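Local coordinates for tube-forming protein in Mycobacterial Envelpe, TiME (Mycolicibacterium smegmatis, PDB 7CU9) that probably forms part of a tube spanning the mycobacterial outer envelope, through which proteins may be secreted, at residues E56-D60 / R101-R105. Residues are numbered along the deposited sequence; the frame is centred on the assembly and turned at random.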
ATOM      1  N   GLU B  56       3.596  28.726  -8.581  1.00 12.48           N
ATOM      2  CA  GLU B  56       4.919  29.404  -8.564  1.00 13.15           C
ATOM      3  C   GLU B  56       5.952  28.497  -9.241  1.00 12.43           C
ATOM      4  O   GLU B  56       6.947  29.011  -9.758  1.00 13.14           O
ATOM      5  CB  GLU B  56       5.305  29.849  -7.152  1.00 14.31           C
ATOM      6  CG  GLU B  56       5.896  28.778  -6.264  1.00 15.09           C
ATOM      7  CD  GLU B  56       6.510  29.388  -5.015  1.00 15.56           C
ATOM      8  OE1 GLU B  56       5.742  29.955  -4.208  1.00 18.10           O
ATOM      9  OE2 GLU B  56       7.745  29.353  -4.883  1.00 15.29           O
ATOM     10  N   VAL B  57       5.704  27.190  -9.257  1.00 11.72           N
ATOM     11  CA  VAL B  57       6.591  26.210  -9.940  1.00 11.15           C
ATOM     12  C   VAL B  57       6.293  26.213 -11.445  1.00 11.15           C
ATOM     13  O   VAL B  57       7.236  26.412 -12.216  1.00 11.66           O
ATOM     14  CB  VAL B  57       6.447  24.810  -9.320  1.00 11.22           C
ATOM     15  CG1 VAL B  57       7.158  23.753 -10.146  1.00 11.37           C
ATOM     16  CG2 VAL B  57       6.955  24.808  -7.882  1.00 11.14           C
ATOM     17  N   PHE B  58       5.039  25.998 -11.846  1.00 10.93           N
ATOM     18  CA  PHE B  58       4.686  25.669 -13.256  1.00 10.90           C
ATOM     19  C   PHE B  58       4.389  26.916 -14.087  1.00 11.43           C
ATOM     20  O   PHE B  58       4.800  26.937 -15.255  1.00 11.50           O
ATOM     21  CB  PHE B  58       3.503  24.708 -13.314  1.00 10.51           C
ATOM     22  CG  PHE B  58       3.895  23.287 -13.029  1.00 10.21           C
ATOM     23  CD1 PHE B  58       4.399  22.477 -14.032  1.00 10.01           C
ATOM     24  CD2 PHE B  58       3.799  22.771 -11.746  1.00 10.06           C
ATOM     25  CE1 PHE B  58       4.764  21.168 -13.769  1.00 10.01           C
ATOM     26  CE2 PHE B  58       4.176  21.464 -11.483  1.00  9.98           C
ATOM     27  CZ  PHE B  58       4.644  20.661 -12.496  1.00 10.03           C
ATOM     28  N   ASN B  59       3.679  27.902 -13.544  1.00 12.21           N
ATOM     29  CA  ASN B  59       3.274  29.083 -14.350  1.00 12.74           C
ATOM     30  C   ASN B  59       4.531  29.810 -14.817  1.00 12.50           C
ATOM     31  O   ASN B  59       5.437  30.077 -14.003  1.00 12.99           O
ATOM     32  CB  ASN B  59       2.290  29.986 -13.611  1.00 13.90           C
ATOM     33  CG  ASN B  59       0.887  29.419 -13.615  1.00 15.14           C
ATOM     34  OD1 ASN B  59       0.475  28.764 -14.575  1.00 17.70           O
ATOM     35  ND2 ASN B  59       0.129  29.694 -12.569  1.00 16.15           N
ATOM     36  N   ASP B  60       4.589  30.111 -16.111  1.00 11.86           N
ATOM     37  CA  ASP B  60       5.832  30.560 -16.771  1.00 11.76           C
ATOM     38  C   ASP B  60       5.490  30.975 -18.191  1.00 11.33           C
ATOM     39  O   ASP B  60       4.602  30.382 -18.791  1.00 11.05           O
ATOM     40  CB  ASP B  60       6.857  29.426 -16.799  1.00 12.21           C
ATOM     41  CG  ASP B  60       8.241  29.884 -17.206  1.00 12.73           C
ATOM     42  OD1 ASP B  60       8.878  30.594 -16.401  1.00 13.42           O
ATOM     43  OD2 ASP B  60       8.665  29.541 -18.324  1.00 13.26           O
ATOM     44  N   ARG B 101      12.775  25.858  -9.424  1.00 11.63           N
ATOM     45  CA  ARG B 101      11.819  26.580  -8.542  1.00 11.72           C
ATOM     46  C   ARG B 101      11.329  25.628  -7.440  1.00 11.84           C
ATOM     47  O   ARG B 101      11.028  26.112  -6.342  1.00 12.70           O
ATOM     48  CB  ARG B 101      10.699  27.230  -9.357  1.00 12.08           C
ATOM     49  CG  ARG B 101      11.188  28.423 -10.163  1.00 11.98           C
ATOM     50  CD  ARG B 101      10.054  29.241 -10.743  1.00 12.02           C
ATOM     51  NE  ARG B 101       9.339  28.555 -11.813  1.00 11.88           N
ATOM     52  CZ  ARG B 101       9.675  28.567 -13.103  1.00 11.88           C
ATOM     53  NH1 ARG B 101      10.751  29.213 -13.520  1.00 12.13           N
ATOM     54  NH2 ARG B 101       8.930  27.913 -13.976  1.00 11.66           N
ATOM     55  N   VAL B 102      11.273  24.321  -7.698  1.00 11.71           N
ATOM     56  CA  VAL B 102      10.983  23.325  -6.625  1.00 12.12           C
ATOM     57  C   VAL B 102      12.201  23.225  -5.701  1.00 12.67           C
ATOM     58  O   VAL B 102      12.047  23.464  -4.485  1.00 13.41           O
ATOM     59  CB  VAL B 102      10.608  21.940  -7.178  1.00 11.84           C
ATOM     60  CG1 VAL B 102      10.409  20.942  -6.040  1.00 12.10           C
ATOM     61  CG2 VAL B 102       9.367  21.998  -8.060  1.00 12.07           C
ATOM     62  N   VAL B 103      13.363  22.869  -6.242  1.00 13.08           N
ATOM     63  CA  VAL B 103      14.506  22.373  -5.416  1.00 13.72           C
ATOM     64  C   VAL B 103      15.286  23.538  -4.796  1.00 14.63           C
ATOM     65  O   VAL B 103      15.782  23.352  -3.668  1.00 16.13           O
ATOM     66  CB  VAL B 103      15.410  21.410  -6.206  1.00 14.20           C
ATOM     67  CG1 VAL B 103      14.635  20.201  -6.691  1.00 14.46           C
ATOM     68  CG2 VAL B 103      16.129  22.083  -7.358  1.00 14.71           C
ATOM     69  N   ASP B 104      15.396  24.691  -5.457  1.00 14.71           N
ATOM     70  CA  ASP B 104      16.173  25.838  -4.911  1.00 15.36           C
ATOM     71  C   ASP B 104      15.418  26.450  -3.728  1.00 15.89           C
ATOM     72  O   ASP B 104      16.083  26.885  -2.766  1.00 18.36           O
ATOM     73  CB  ASP B 104      16.457  26.910  -5.965  1.00 15.89           C
ATOM     74  CG  ASP B 104      17.313  26.445  -7.129  1.00 16.06           C
ATOM     75  OD1 ASP B 104      17.790  25.295  -7.100  1.00 16.30           O
ATOM     76  OD2 ASP B 104      17.493  27.249  -8.066  1.00 18.38           O
ATOM     77  N   ARG B 105      14.085  26.486  -3.774  1.00 14.47           N
ATOM     78  CA  ARG B 105      13.263  27.298  -2.838  1.00 14.13           C
ATOM     79  C   ARG B 105      12.910  26.491  -1.583  1.00 13.55           C
ATOM     80  O   ARG B 105      12.290  27.076  -0.672  1.00 14.10           O
ATOM     81  CB  ARG B 105      12.019  27.822  -3.554  1.00 14.01           C
ATOM     82  CG  ARG B 105      12.345  28.649  -4.787  1.00 14.52           C
ATOM     83  CD  ARG B 105      11.107  29.298  -5.358  1.00 14.80           C
ATOM     84  NE  ARG B 105      11.453  30.164  -6.469  1.00 15.54           N
ATOM     85  CZ  ARG B 105      10.573  30.835  -7.202  1.00 15.82           C
ATOM     86  NH1 ARG B 105       9.279  30.731  -6.958  1.00 16.48           N
ATOM     87  NH2 ARG B 105      11.001  31.604  -8.191  1.00 16.32           N
TER
HETATM   88  O   HOH W   1      11.554  30.645 -16.167  1.00 15.61           O
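Arg101 reaches over the end of helix 55-58 to Val57, a worked example of how an arginine on one helix can grip a backbone carbonyl in the last turn of another. Arg101 CB points toward residues 56-60 and lies 4.2 Å from Glu56 O; further out, Arg101 CG rests 3.7 Å above the guanidinium plane of Arg105, toward its rim. Arg101 CD then passes Glu56 O at 3.3 Å. A bend at chi3 (-70°) turns the guanidinium edge to Val57 O, which takes two hydrogen bonds side-on, from Arg101 NE at 3.0 Å and from Arg101 NH2 at 2.9 Å. Both donors lie on the same face of the carbonyl plane, and the double grip should fix the rotation of the guanidinium. Beyond it, Asp60 OD1 forms a long salt bridge with Arg101 NH2 (3.6 Å), the two flat groups only 18° from parallel; a water donates to OD1 and accepts from NH1, while Asp60 OD2 is held by the backbone N of Asp62.

Glu56 and Arg105 run past each other in opposite directions. Arg105 is extended from CG to NE, and its NH1 donates a nearly straight hydrogen bond (160°) to Glu56 OE2 at 2.9 Å, part of a salt bridge, meeting it from above the carboxylate plane; Asn48 donates to the same oxygen. Beneath these charges, Val57 CG1 packs 3.5 Å from Val102 CG2, and the two valines also touch strand 161-169, at Leu162 and Gln164 respectively. Helix-to-helix packing over an antiparallel sheet, with charged side chains over a valine pair that faces the sheet, thus joins helices 55-58 and 92-103 in this PknH-like extracellular domain.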